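Local coordinates for hypothetical protein Atu1540 (Agrobacterium tumefaciens str. C58, PDB 2HWJ) that is of unknown function but probably adopts the fold of the ParB/sulfiredoxin clan, as a member of a putative ParB-like nuclease family, at residues 12-17 with 74-79; 19-24 with 157-162; 67-72 with 126-131; 107-112 with 119-124. All coordinates share one frame; numbering follows the deposited sequence.

Interaction 1. Residues 12-17 with 74-79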
loop_
_atom_site.group_PDB
_atom_site.type_symbol
_atom_site.label_atom_id
_atom_site.label_comp_id
_atom_site.label_asym_id
_atom_site.label_seq_id
_atom_site.Cartn_x
_atom_site.Cartn_y
_atom_site.Cartn_z
ATOM N N ILE A 12 -1.727 1.793 -29.412
ATOM C CA ILE A 12 -0.754 0.858 -29.895
ATOM C C ILE A 12 -1.442 -0.328 -30.529
ATOM O O ILE A 12 -2.623 -0.673 -30.186
ATOM C CB ILE A 12 0.122 0.360 -28.748
ATOM C CG1 ILE A 12 1.438 -0.284 -29.232
ATOM C CG2 ILE A 12 -0.618 -0.631 -27.953
ATOM C CD1 ILE A 12 2.474 -0.296 -28.139
ATOM N N ALA A 13 -0.679 -0.957 -31.424
ATOM C CA ALA A 13 -1.091 -2.170 -32.089
ATOM C C ALA A 13 -0.874 -3.245 -31.077
ATOM O O ALA A 13 0.256 -3.410 -30.545
ATOM C CB ALA A 13 -0.225 -2.449 -33.252
ATOM N N ILE A 14 -1.929 -4.003 -30.834
ATOM C CA ILE A 14 -1.819 -5.117 -29.938
ATOM C C ILE A 14 -0.693 -6.084 -30.340
ATOM O O ILE A 14 -0.035 -6.681 -29.492
ATOM C CB ILE A 14 -3.150 -5.887 -29.822
ATOM C CG1 ILE A 14 -4.224 -5.030 -29.120
ATOM C CG2 ILE A 14 -2.907 -7.212 -29.057
ATOM C CD1 ILE A 14 -5.600 -5.517 -29.460
ATOM N N ASP A 15 -0.427 -6.227 -31.622
ATOM C CA ASP A 15 0.643 -7.142 -31.950
ATOM C C ASP A 15 2.017 -6.541 -31.502
ATOM O O ASP A 15 3.043 -7.081 -31.758
ATOM C CB ASP A 15 0.576 -7.506 -33.441
ATOM C CG ASP A 15 0.970 -6.356 -34.314
ATOM O OD1 ASP A 15 1.839 -5.584 -33.877
ATOM O OD2 ASP A 15 0.437 -6.185 -35.447
ATOM N N LYS A 16 2.023 -5.370 -30.892
ATOM C CA LYS A 16 3.285 -4.729 -30.578
ATOM C C LYS A 16 3.503 -4.648 -29.068
ATOM O O LYS A 16 4.585 -4.362 -28.674
ATOM C CB LYS A 16 3.371 -3.332 -31.215
ATOM C CG LYS A 16 3.525 -3.371 -32.710
ATOM C CD LYS A 16 4.939 -2.992 -33.195
ATOM C CE LYS A 16 5.144 -3.273 -34.710
ATOM N NZ LYS A 16 5.287 -4.797 -34.968
ATOM N N LEU A 17 2.477 -4.929 -28.244
ATOM C CA LEU A 17 2.622 -4.932 -26.803
ATOM C C LEU A 17 3.422 -6.057 -26.309
ATOM O O LEU A 17 3.233 -7.196 -26.692
ATOM C CB LEU A 17 1.316 -5.043 -26.079
ATOM C CG LEU A 17 0.558 -3.752 -25.969
ATOM C CD1 LEU A 17 -0.935 -4.084 -25.794
ATOM C CD2 LEU A 17 1.109 -3.007 -24.797
ATOM N N ALA A 74 -8.066 -11.557 -25.403
ATOM C CA ALA A 74 -9.427 -11.727 -25.899
ATOM C C ALA A 74 -9.562 -10.863 -27.161
ATOM O O ALA A 74 -10.069 -11.330 -28.217
ATOM C CB ALA A 74 -10.460 -11.314 -24.874
ATOM N N LEU A 75 -9.090 -9.611 -27.064
ATOM C CA LEU A 75 -9.353 -8.642 -28.136
ATOM C C LEU A 75 -8.509 -9.065 -29.338
ATOM O O LEU A 75 -8.946 -9.037 -30.491
ATOM C CB LEU A 75 -8.994 -7.229 -27.695
ATOM C CG LEU A 75 -9.914 -6.143 -27.129
ATOM C CD1 LEU A 75 -11.206 -6.575 -26.669
ATOM C CD2 LEU A 75 -9.230 -5.397 -26.009
ATOM N N SER A 76 -7.318 -9.538 -29.051
ATOM C CA SER A 76 -6.460 -9.963 -30.117
ATOM C C SER A 76 -7.064 -11.135 -30.897
ATOM O O SER A 76 -7.185 -11.076 -32.139
ATOM C CB SER A 76 -5.153 -10.377 -29.553
ATOM O OG SER A 76 -4.508 -10.920 -30.649
ATOM N N LYS A 77 -7.487 -12.174 -30.167
ATOM C CA LYS A 77 -8.240 -13.238 -30.786
ATOM C C LYS A 77 -9.521 -12.753 -31.513
ATOM O O LYS A 77 -9.953 -13.392 -32.473
ATOM C CB LYS A 77 -8.546 -14.355 -29.804
ATOM C CG LYS A 77 -7.325 -15.090 -29.330
ATOM C CD LYS A 77 -7.767 -16.397 -28.575
ATOM C CE LYS A 77 -6.613 -17.316 -28.090
ATOM N NZ LYS A 77 -7.157 -18.659 -27.662
ATOM N N GLU A 78 -10.117 -11.625 -31.119
ATOM C CA GLU A 78 -11.314 -11.171 -31.867
ATOM C C GLU A 78 -10.986 -10.400 -33.120
ATOM O O GLU A 78 -11.880 -9.881 -33.769
ATOM C CB GLU A 78 -12.244 -10.315 -30.998
ATOM C CG GLU A 78 -13.232 -11.100 -30.171
ATOM C CD GLU A 78 -13.999 -12.195 -30.977
ATOM O OE1 GLU A 78 -13.849 -13.403 -30.613
ATOM O OE2 GLU A 78 -14.750 -11.854 -31.949
ATOM N N GLY A 79 -9.700 -10.300 -33.445
ATOM C CA GLY A 79 -9.264 -9.531 -34.615
ATOM C C GLY A 79 -9.120 -8.019 -34.360
ATOM O O GLY A 79 -8.997 -7.248 -35.296
#
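Ser76, one of two residues of helix 69-77 that meet Ile14, accepts a bond on its carbonyl O from Gly79 N at 2.9 Å. Gly79 has positive phi there, and two bonds run back into the last turn, so the helix closes in a Schellman motif. The contact with segment 12-17 lies on the flank of this ending turn and is apolar. Ile14 is the only residue of 12-17 that touches the helix segment, its two branches spread over two successive helix residues. Its CG2 stands anti to the backbone N (CG1 has chi1 -67°) and meets Ser76 CB at 3.9 Å, while CD1, at the end of the other branch, rests against Leu75 CB at 4.2 Å. The Ile14 and Leu75 side chains cross at about a right angle, and the touch comes at the root of the leucine. Ile14 also packs on Val83 and bonds through its backbone to Glu81. On another side of the helix end, Glu78 OE1 forms salt bridges with Arg33 and Arg37 of helix 26-37. The arrangement is a helix C-terminus packed beside the 3-10 turn that follows strand 9-13, the outermost strand of the mixed sheet within this chain.

Interaction 2. Residues 19-24 with 157-162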
loop_
_atom_site.group_PDB
_atom_site.type_symbol
_atom_site.label_atom_id
_atom_site.label_comp_id
_atom_site.label_asym_id
_atom_site.label_seq_id
_atom_site.Cartn_x
_atom_site.Cartn_y
_atom_site.Cartn_z
ATOM N N PRO A 19 4.045 -8.501 -23.419
ATOM C CA PRO A 19 3.478 -9.113 -22.225
ATOM C C PRO A 19 4.358 -8.955 -20.977
ATOM O O PRO A 19 5.554 -8.736 -21.140
ATOM C CB PRO A 19 3.457 -10.616 -22.571
ATOM C CG PRO A 19 3.428 -10.678 -24.003
ATOM C CD PRO A 19 4.088 -9.425 -24.562
ATOM N N THR A 20 3.810 -9.144 -19.752
ATOM C CA THR A 20 4.709 -9.207 -18.644
ATOM C C THR A 20 4.441 -10.404 -17.785
ATOM O O THR A 20 4.850 -10.479 -16.620
ATOM C CB THR A 20 4.770 -7.806 -17.831
ATOM O OG1 THR A 20 3.508 -7.501 -17.265
ATOM C CG2 THR A 20 5.250 -6.594 -18.703
ATOM N N GLN A 21 3.772 -11.393 -18.348
ATOM C CA GLN A 21 3.487 -12.699 -17.675
ATOM C C GLN A 21 3.402 -13.790 -18.728
ATOM O O GLN A 21 3.205 -13.533 -19.927
ATOM C CB GLN A 21 2.203 -12.632 -16.828
ATOM C CG GLN A 21 0.899 -12.468 -17.597
ATOM C CD GLN A 21 -0.244 -12.112 -16.700
ATOM O OE1 GLN A 21 -0.155 -11.121 -16.025
ATOM N NE2 GLN A 21 -1.355 -12.880 -16.718
ATOM N N ILE A 22 3.551 -15.026 -18.297
ATOM C CA ILE A 22 3.678 -16.156 -19.183
ATOM C C ILE A 22 2.330 -16.761 -19.462
ATOM O O ILE A 22 2.109 -17.269 -20.552
ATOM C CB ILE A 22 4.636 -17.146 -18.558
ATOM C CG1 ILE A 22 6.011 -16.508 -18.553
ATOM C CG2 ILE A 22 4.754 -18.373 -19.396
ATOM C CD1 ILE A 22 6.965 -17.172 -17.771
ATOM N N ALA A 23 1.387 -16.649 -18.512
ATOM C CA ALA A 23 0.131 -17.426 -18.618
ATOM C C ALA A 23 -1.108 -16.641 -18.300
ATOM O O ALA A 23 -1.011 -15.618 -17.670
ATOM C CB ALA A 23 0.190 -18.737 -17.829
ATOM N N VAL A 24 -2.249 -17.107 -18.812
ATOM C CA VAL A 24 -3.568 -16.609 -18.456
ATOM C C VAL A 24 -4.505 -17.809 -18.528
ATOM O O VAL A 24 -4.116 -18.894 -18.993
ATOM C CB VAL A 24 -4.095 -15.577 -19.469
ATOM C CG1 VAL A 24 -3.365 -14.255 -19.379
ATOM C CG2 VAL A 24 -4.007 -16.148 -20.951
ATOM N N SER A 157 -3.180 -11.460 -6.884
ATOM C CA SER A 157 -4.053 -12.138 -5.899
ATOM C C SER A 157 -4.473 -13.469 -6.424
ATOM O O SER A 157 -4.344 -14.474 -5.758
ATOM C CB SER A 157 -5.337 -11.353 -5.732
ATOM O OG SER A 157 -6.108 -11.759 -4.580
ATOM N N GLU A 158 -5.019 -13.459 -7.629
ATOM C CA GLU A 158 -5.529 -14.638 -8.281
ATOM C C GLU A 158 -4.497 -15.716 -8.458
ATOM O O GLU A 158 -4.766 -16.881 -8.230
ATOM C CB GLU A 158 -6.125 -14.276 -9.648
ATOM C CG GLU A 158 -7.477 -13.618 -9.578
ATOM C CD GLU A 158 -7.416 -12.116 -9.451
ATOM O OE1 GLU A 158 -6.286 -11.499 -9.437
ATOM O OE2 GLU A 158 -8.541 -11.554 -9.357
ATOM N N PHE A 159 -3.316 -15.339 -8.850
ATOM C CA PHE A 159 -2.327 -16.332 -9.031
ATOM C C PHE A 159 -1.962 -17.065 -7.727
ATOM O O PHE A 159 -1.579 -18.245 -7.760
ATOM C CB PHE A 159 -1.135 -15.762 -9.788
ATOM C CG PHE A 159 -1.292 -15.863 -11.297
ATOM C CD1 PHE A 159 -1.419 -14.718 -12.088
ATOM C CD2 PHE A 159 -1.377 -17.123 -11.926
ATOM C CE1 PHE A 159 -1.578 -14.835 -13.490
ATOM C CE2 PHE A 159 -1.537 -17.254 -13.324
ATOM C CZ PHE A 159 -1.618 -16.105 -14.101
ATOM N N GLY A 160 -2.157 -16.389 -6.589
ATOM C CA GLY A 160 -2.014 -16.997 -5.257
ATOM C C GLY A 160 -3.050 -18.054 -4.979
ATOM O O GLY A 160 -2.743 -19.155 -4.515
ATOM N N TRP A 161 -4.280 -17.738 -5.333
ATOM C CA TRP A 161 -5.382 -18.695 -5.252
ATOM C C TRP A 161 -5.201 -19.851 -6.236
ATOM O O TRP A 161 -5.435 -21.024 -5.876
ATOM C CB TRP A 161 -6.721 -17.988 -5.449
ATOM C CG TRP A 161 -7.108 -17.270 -4.177
ATOM C CD1 TRP A 161 -6.780 -15.991 -3.814
ATOM C CD2 TRP A 161 -7.786 -17.835 -3.062
ATOM N NE1 TRP A 161 -7.243 -15.728 -2.579
ATOM C CE2 TRP A 161 -7.862 -16.837 -2.081
ATOM C CE3 TRP A 161 -8.372 -19.097 -2.811
ATOM C CZ2 TRP A 161 -8.511 -17.028 -0.873
ATOM C CZ3 TRP A 161 -9.012 -19.302 -1.597
ATOM C CH2 TRP A 161 -9.082 -18.256 -0.640
ATOM N N ALA A 162 -4.759 -19.536 -7.453
ATOM C CA ALA A 162 -4.505 -20.590 -8.405
ATOM C C ALA A 162 -3.404 -21.545 -7.911
ATOM O O ALA A 162 -3.525 -22.733 -8.041
ATOM C CB ALA A 162 -4.167 -20.018 -9.771
#
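Phe159 points out of helix 157-166 and presents the rim of its ring, not a face, to Gln21 and Ala23. Gln21 NE2 lies at that rim, near the plane of the ring, 3.8 Å from Phe159 CE1. The two flat groups are turned strongly against each other, their planes 73° apart. Next along the edge, Phe159 CZ meets the backbone oxygen Ala23 O at 3.7 Å. These neighbours are themselves joined: Gln21 NE2 donates to Ala23 O at 2.9 Å, reaching the oxygen nearly along the C=O axis, although the oxygen is somewhat tilted from the amide plane. The rotation at CB makes this possible. With chi1 at 67°, CG of Gln21 sits between the backbone N and the carbonyl carbon, and the chain then extends to bring NE2 over to a carbonyl two residues on. Around the ring, Arg137 makes a cation-pi contact and Tyr110 meets it with the planes at about 30°. The contact joins the loop entering short strand 23-24 to the helical C-terminal part of the chain. All three touching residues are buried. Chemically, one N-H of the amide is taken up by the carbonyl oxygen, so NE2 meets the aromatic edge by van der Waals contact alone, whereas Ala23 O is probably a mildly favourable neighbour for the weakly positive C-H rim.

Interaction 3. Residues 67-72 with 126-131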
loop_
_atom_site.group_PDB
_atom_site.type_symbol
_atom_site.label_atom_id
_atom_site.label_comp_id
_atom_site.label_asym_id
_atom_site.label_seq_id
_atom_site.Cartn_x
_atom_site.Cartn_y
_atom_site.Cartn_z
ATOM N N ASP A 67 -1.373 -4.771 -17.038
ATOM C CA ASP A 67 -2.486 -5.453 -16.462
ATOM C C ASP A 67 -3.360 -5.908 -17.580
ATOM O O ASP A 67 -3.139 -5.485 -18.731
ATOM C CB ASP A 67 -3.276 -4.453 -15.607
ATOM C CG ASP A 67 -3.941 -5.124 -14.458
ATOM O OD1 ASP A 67 -3.752 -6.372 -14.340
ATOM O OD2 ASP A 67 -4.640 -4.422 -13.688
ATOM N N HIS A 68 -4.401 -6.665 -17.273
ATOM C CA HIS A 68 -5.384 -6.930 -18.312
ATOM C C HIS A 68 -4.882 -7.785 -19.447
ATOM O O HIS A 68 -5.296 -7.608 -20.579
ATOM C CB HIS A 68 -6.009 -5.656 -18.865
ATOM C CG HIS A 68 -6.494 -4.748 -17.790
ATOM N ND1 HIS A 68 -7.650 -4.993 -17.077
ATOM C CD2 HIS A 68 -5.955 -3.622 -17.259
ATOM C CE1 HIS A 68 -7.807 -4.054 -16.163
ATOM N NE2 HIS A 68 -6.790 -3.222 -16.249
ATOM N N HIS A 69 -3.986 -8.703 -19.180
ATOM C CA HIS A 69 -3.678 -9.717 -20.251
ATOM C C HIS A 69 -4.899 -10.510 -20.808
ATOM O O HIS A 69 -4.960 -10.804 -21.991
ATOM C CB HIS A 69 -2.553 -10.629 -19.818
ATOM C CG HIS A 69 -1.262 -9.895 -19.595
ATOM N ND1 HIS A 69 -0.119 -10.137 -20.330
ATOM C CD2 HIS A 69 -0.938 -8.906 -18.727
ATOM C CE1 HIS A 69 0.854 -9.339 -19.917
ATOM N NE2 HIS A 69 0.379 -8.577 -18.952
ATOM N N HIS A 70 -5.862 -10.844 -19.962
ATOM C CA HIS A 70 -6.926 -11.694 -20.408
ATOM C C HIS A 70 -7.632 -10.903 -21.479
ATOM O O HIS A 70 -7.836 -11.343 -22.585
ATOM C CB HIS A 70 -7.821 -12.026 -19.212
ATOM C CG HIS A 70 -7.161 -12.931 -18.211
ATOM N ND1 HIS A 70 -7.187 -14.312 -18.315
ATOM C CD2 HIS A 70 -6.376 -12.661 -17.143
ATOM C CE1 HIS A 70 -6.481 -14.850 -17.336
ATOM N NE2 HIS A 70 -5.969 -13.872 -16.617
ATOM N N LEU A 71 -7.865 -9.646 -21.189
ATOM C CA LEU A 71 -8.676 -8.803 -22.028
ATOM C C LEU A 71 -7.919 -8.575 -23.270
ATOM O O LEU A 71 -8.490 -8.691 -24.368
ATOM C CB LEU A 71 -8.932 -7.488 -21.341
ATOM C CG LEU A 71 -9.651 -6.596 -22.336
ATOM C CD1 LEU A 71 -10.996 -7.207 -22.683
ATOM C CD2 LEU A 71 -9.786 -5.152 -21.888
ATOM N N VAL A 72 -6.631 -8.299 -23.148
ATOM C CA VAL A 72 -5.894 -8.073 -24.390
ATOM C C VAL A 72 -5.791 -9.309 -25.317
ATOM O O VAL A 72 -5.971 -9.182 -26.562
ATOM C CB VAL A 72 -4.530 -7.365 -24.181
ATOM C CG1 VAL A 72 -3.801 -7.245 -25.467
ATOM C CG2 VAL A 72 -4.727 -5.945 -23.594
ATOM N N LYS A 126 7.243 -12.572 -25.978
ATOM C CA LYS A 126 7.271 -11.283 -26.628
ATOM C C LYS A 126 5.984 -10.862 -27.266
ATOM O O LYS A 126 5.691 -9.709 -27.232
ATOM C CB LYS A 126 8.405 -11.171 -27.641
ATOM C CG LYS A 126 9.809 -11.266 -26.981
ATOM C CD LYS A 126 10.376 -12.654 -27.255
ATOM C CE LYS A 126 11.043 -13.225 -26.009
ATOM N NZ LYS A 126 12.304 -12.488 -25.559
ATOM N N ASN A 127 5.181 -11.763 -27.798
ATOM C CA ASN A 127 3.845 -11.397 -28.241
ATOM C C ASN A 127 2.761 -12.011 -27.359
ATOM O O ASN A 127 2.891 -13.169 -26.892
ATOM C CB ASN A 127 3.609 -11.896 -29.648
ATOM C CG ASN A 127 4.880 -12.081 -30.397
ATOM O OD1 ASN A 127 5.291 -11.207 -31.198
ATOM N ND2 ASN A 127 5.549 -13.232 -30.152
ATOM N N ILE A 128 1.696 -11.234 -27.164
ATOM C CA ILE A 128 0.442 -11.663 -26.584
ATOM C C ILE A 128 -0.038 -13.020 -27.138
ATOM O O ILE A 128 -0.331 -13.918 -26.373
ATOM C CB ILE A 128 -0.621 -10.593 -26.894
ATOM C CG1 ILE A 128 -0.256 -9.242 -26.246
ATOM C CG2 ILE A 128 -1.938 -10.973 -26.363
ATOM C CD1 ILE A 128 -0.508 -9.222 -24.691
ATOM N N HIS A 129 -0.117 -13.178 -28.458
ATOM C CA HIS A 129 -0.584 -14.455 -29.008
ATOM C C HIS A 129 0.191 -15.724 -28.457
ATOM O O HIS A 129 -0.277 -16.823 -28.620
ATOM C CB HIS A 129 -0.752 -14.372 -30.547
ATOM C CG HIS A 129 0.551 -14.332 -31.348
ATOM N ND1 HIS A 129 1.583 -15.256 -31.195
ATOM C CD2 HIS A 129 0.947 -13.530 -32.382
ATOM C CE1 HIS A 129 2.557 -15.010 -32.069
ATOM N NE2 HIS A 129 2.193 -13.972 -32.805
ATOM N N ASP A 130 1.329 -15.535 -27.762
ATOM C CA ASP A 130 2.091 -16.607 -27.061
ATOM C C ASP A 130 1.767 -16.859 -25.572
ATOM O O ASP A 130 2.351 -17.668 -24.963
ATOM C CB ASP A 130 3.579 -16.301 -27.069
ATOM C CG ASP A 130 4.209 -16.381 -28.468
ATOM O OD1 ASP A 130 3.763 -17.213 -29.299
ATOM O OD2 ASP A 130 5.190 -15.596 -28.690
ATOM N N LEU A 131 0.863 -16.154 -24.947
ATOM C CA LEU A 131 0.464 -16.569 -23.628
ATOM C C LEU A 131 0.069 -18.041 -23.572
ATOM O O LEU A 131 -0.541 -18.531 -24.475
ATOM C CB LEU A 131 -0.650 -15.675 -23.180
ATOM C CG LEU A 131 0.016 -14.303 -23.003
ATOM C CD1 LEU A 131 -0.974 -13.205 -22.658
ATOM C CD2 LEU A 131 1.082 -14.399 -21.879
#
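The first turn of helix 69-77, which has His68 at its N-cap position, is packed through His69 and Val72 against Ile128 of the 3-10 turn 128-130 and Leu131 just after it. His69 and Val72, one turn apart, point toward Leu131 and Ile128, and the four side chains pair off. Leu131 CD1 comes up to the edge of the His69 imidazole, in its plane, 3.9 Å from ND1 and 4.1 Å from the His69 CB behind it, the two side chains crossing at about a right angle. A turn further on, Val72 CG1 meets Ile128 CD1 at 3.9 Å and Ile128 CG1 at 4.1 Å. Val72 reaches across because its CG1 stands anti to the backbone N (chi1 176°). Ile128 is bent at chi2 (-75°), and its CD1 also lies near the imidazole, 4.5 Å from His69 ND1. The other ring nitrogen, NE2, has a weak hydrogen bond to Leu65 O, which may help to set the rotation of the ring. The 3-10 turn is braced from within by Leu131 N to Ile128 O at 2.9 Å and by Asn127 ND2 to Asp130 OD2 at 2.8 Å, the latter oxygen met from above its carboxylate plane. His68 packs on Tyr5 of the second subunit. The arrangement is a helix N-terminus seated on the loop that leads into strand 132-133, within the ParB-like part of the chain.

Interaction 4. Residues 107-112 with 119-124; sequences NLIYPF and RQSGDI
Pro111 turns its ring toward the 119-124 segment, and its atoms can be taken in order. CB meets two partners: Arg119 O at 3.2 Å, and Ile124 CD1 at 3.7 Å. CG, next round the ring, has Arg119 O as a neighbour at 3.7 Å. Ile124 CD1 also lies 3.6 Å from Pro111 CA, so this methyl spans the CA-CB side of the ring. Ile124 brings it there by bending at both torsions (chi1 -54°, chi2 -53°), which carries CD1 nearer to Pro111. The backbone supplies the polar link, Arg119 N donating to Pro111 O at 2.8 Å with the donor tilted from the carbonyl plane. Pro111 is also the centre of an inverse gamma turn, closed by Phe112 N to Tyr110 O. Two residues earlier, Ile109 CD1 touches Ser121 OG at 3.9 Å; helix 96-105 lies behind this pair through Trp100. The Arg119 side chain leads away from the contact, toward a long, weak ion pair with Asp113. Chemically, then, one backbone hydrogen bond sets the two parts of the long loop side by side and an aliphatic patch of proline and isoleucine fills in beside it, whereas the charged end of Arg119 adds little to the join.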
loop_
_atom_site.group_PDB
_atom_site.type_symbol
_atom_site.label_atom_id
_atom_site.label_comp_id
_atom_site.label_asym_id
_atom_site.label_seq_id
_atom_site.Cartn_x
_atom_site.Cartn_y
_atom_site.Cartn_z
ATOM N N ASN A 107 7.545 -5.489 -8.934
ATOM C CA ASN A 107 6.410 -6.395 -9.008
ATOM C C ASN A 107 5.481 -6.166 -10.186
ATOM O O ASN A 107 4.265 -6.245 -10.029
ATOM C CB ASN A 107 5.627 -6.307 -7.722
ATOM C CG ASN A 107 6.375 -6.958 -6.533
ATOM O OD1 ASN A 107 7.255 -7.838 -6.696
ATOM N ND2 ASN A 107 6.022 -6.533 -5.338
ATOM N N LEU A 108 6.059 -5.925 -11.359
ATOM C CA LEU A 108 5.319 -5.640 -12.550
ATOM C C LEU A 108 5.457 -6.797 -13.489
ATOM O O LEU A 108 4.891 -6.778 -14.628
ATOM C CB LEU A 108 5.783 -4.320 -13.178
ATOM C CG LEU A 108 5.461 -3.086 -12.234
ATOM C CD1 LEU A 108 6.072 -1.753 -12.620
ATOM C CD2 LEU A 108 3.991 -2.903 -11.960
ATOM N N ILE A 109 6.166 -7.861 -13.068
ATOM C CA ILE A 109 6.189 -9.040 -13.959
ATOM C C ILE A 109 5.790 -10.261 -13.236
ATOM O O ILE A 109 5.713 -10.226 -12.084
ATOM C CB ILE A 109 7.504 -9.251 -14.605
ATOM C CG1 ILE A 109 8.563 -9.498 -13.539
ATOM C CG2 ILE A 109 7.782 -8.061 -15.542
ATOM C CD1 ILE A 109 9.838 -10.022 -14.049
ATOM N N TYR A 110 5.463 -11.336 -13.920
ATOM C CA TYR A 110 5.010 -12.505 -13.226
ATOM C C TYR A 110 5.482 -13.673 -14.028
ATOM O O TYR A 110 4.724 -14.259 -14.769
ATOM C CB TYR A 110 3.490 -12.512 -13.073
ATOM C CG TYR A 110 3.014 -13.607 -12.172
ATOM C CD1 TYR A 110 2.294 -14.721 -12.680
ATOM C CD2 TYR A 110 3.362 -13.606 -10.798
ATOM C CE1 TYR A 110 1.866 -15.789 -11.857
ATOM C CE2 TYR A 110 2.912 -14.630 -9.914
ATOM C CZ TYR A 110 2.175 -15.737 -10.470
ATOM O OH TYR A 110 1.742 -16.751 -9.605
ATOM N N PRO A 111 6.763 -13.988 -13.921
ATOM C CA PRO A 111 7.366 -15.007 -14.790
ATOM C C PRO A 111 7.042 -16.398 -14.305
ATOM O O PRO A 111 7.944 -17.075 -13.852
ATOM C CB PRO A 111 8.852 -14.794 -14.607
ATOM C CG PRO A 111 8.978 -14.206 -13.244
ATOM C CD PRO A 111 7.723 -13.398 -12.979
ATOM N N PHE A 112 5.766 -16.794 -14.338
ATOM C CA PHE A 112 5.393 -18.143 -13.945
ATOM C C PHE A 112 4.616 -18.833 -15.039
ATOM O O PHE A 112 3.706 -18.255 -15.608
ATOM C CB PHE A 112 4.594 -18.159 -12.661
ATOM C CG PHE A 112 5.370 -17.758 -11.449
ATOM C CD1 PHE A 112 5.528 -16.437 -11.118
ATOM C CD2 PHE A 112 5.911 -18.707 -10.617
ATOM C CE1 PHE A 112 6.251 -16.080 -9.968
ATOM C CE2 PHE A 112 6.617 -18.365 -9.482
ATOM C CZ PHE A 112 6.762 -17.076 -9.144
ATOM N N ARG A 119 9.974 -19.034 -13.842
ATOM C CA ARG A 119 10.762 -19.163 -15.014
ATOM C C ARG A 119 11.553 -17.862 -15.202
ATOM O O ARG A 119 11.281 -16.832 -14.578
ATOM C CB ARG A 119 9.809 -19.479 -16.138
ATOM C CG ARG A 119 9.548 -20.970 -16.335
ATOM C CD ARG A 119 10.324 -21.353 -17.570
ATOM N NE ARG A 119 10.499 -22.771 -17.683
ATOM C CZ ARG A 119 9.588 -23.588 -18.225
ATOM N NH1 ARG A 119 8.437 -23.088 -18.740
ATOM N NH2 ARG A 119 9.834 -24.905 -18.265
ATOM N N GLN A 120 12.589 -17.869 -15.996
ATOM C CA GLN A 120 13.301 -16.602 -16.146
ATOM C C GLN A 120 12.674 -15.563 -17.041
ATOM O O GLN A 120 11.792 -15.860 -17.846
ATOM C CB GLN A 120 14.650 -16.850 -16.666
ATOM C CG GLN A 120 15.488 -17.300 -15.599
ATOM C CD GLN A 120 16.886 -17.300 -16.071
ATOM O OE1 GLN A 120 17.824 -16.913 -15.333
ATOM N NE2 GLN A 120 17.061 -17.688 -17.345
ATOM N N SER A 121 13.193 -14.343 -16.910
ATOM C CA SER A 121 12.647 -13.185 -17.571
ATOM C C SER A 121 12.614 -13.397 -19.081
ATOM O O SER A 121 11.594 -13.180 -19.746
ATOM C CB SER A 121 13.495 -11.985 -17.186
ATOM O OG SER A 121 12.991 -11.475 -15.928
ATOM N N GLY A 122 13.724 -13.876 -19.606
ATOM C CA GLY A 122 13.770 -14.226 -20.986
ATOM C C GLY A 122 12.651 -15.154 -21.423
ATOM O O GLY A 122 12.232 -15.118 -22.599
ATOM N N ASP A 123 12.128 -15.980 -20.510
ATOM C CA ASP A 123 11.035 -16.892 -20.886
ATOM C C ASP A 123 9.723 -16.138 -21.008
ATOM O O ASP A 123 8.785 -16.745 -21.488
ATOM C CB ASP A 123 10.890 -18.084 -19.936
ATOM C CG ASP A 123 12.063 -19.093 -20.057
ATOM O OD1 ASP A 123 12.633 -19.555 -19.015
ATOM O OD2 ASP A 123 12.432 -19.451 -21.198
ATOM N N ILE A 124 9.647 -14.837 -20.612
ATOM C CA ILE A 124 8.398 -14.079 -20.829
ATOM C C ILE A 124 8.162 -13.898 -22.330
ATOM O O ILE A 124 9.002 -13.315 -22.960
ATOM C CB ILE A 124 8.352 -12.660 -20.262
ATOM C CG1 ILE A 124 8.682 -12.555 -18.758
ATOM C CG2 ILE A 124 6.998 -12.010 -20.585
ATOM C CD1 ILE A 124 7.913 -13.410 -17.925
#

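Interactions 1 and 3 use opposite ends of helix 69-77, their centres about 8 Å apart, and meet where Ile14 packs on Val72. Interaction 2 lies about 11 Å from interaction 3 and 10 Å from interaction 4, touching both; interactions 1 and 4 are about 20 Å apart, centre to centre, and do not touch. Along the chain, interaction 4 is nested within the loop closed by interaction 3, and that within the loop closed by interaction 2, while interaction 1 crosses both 2 and 3. The 19-24 segment is thus central: it runs between helix 69-77 and the long loop after helix 96-105, and joins the alpha/beta part to the C-terminal helices.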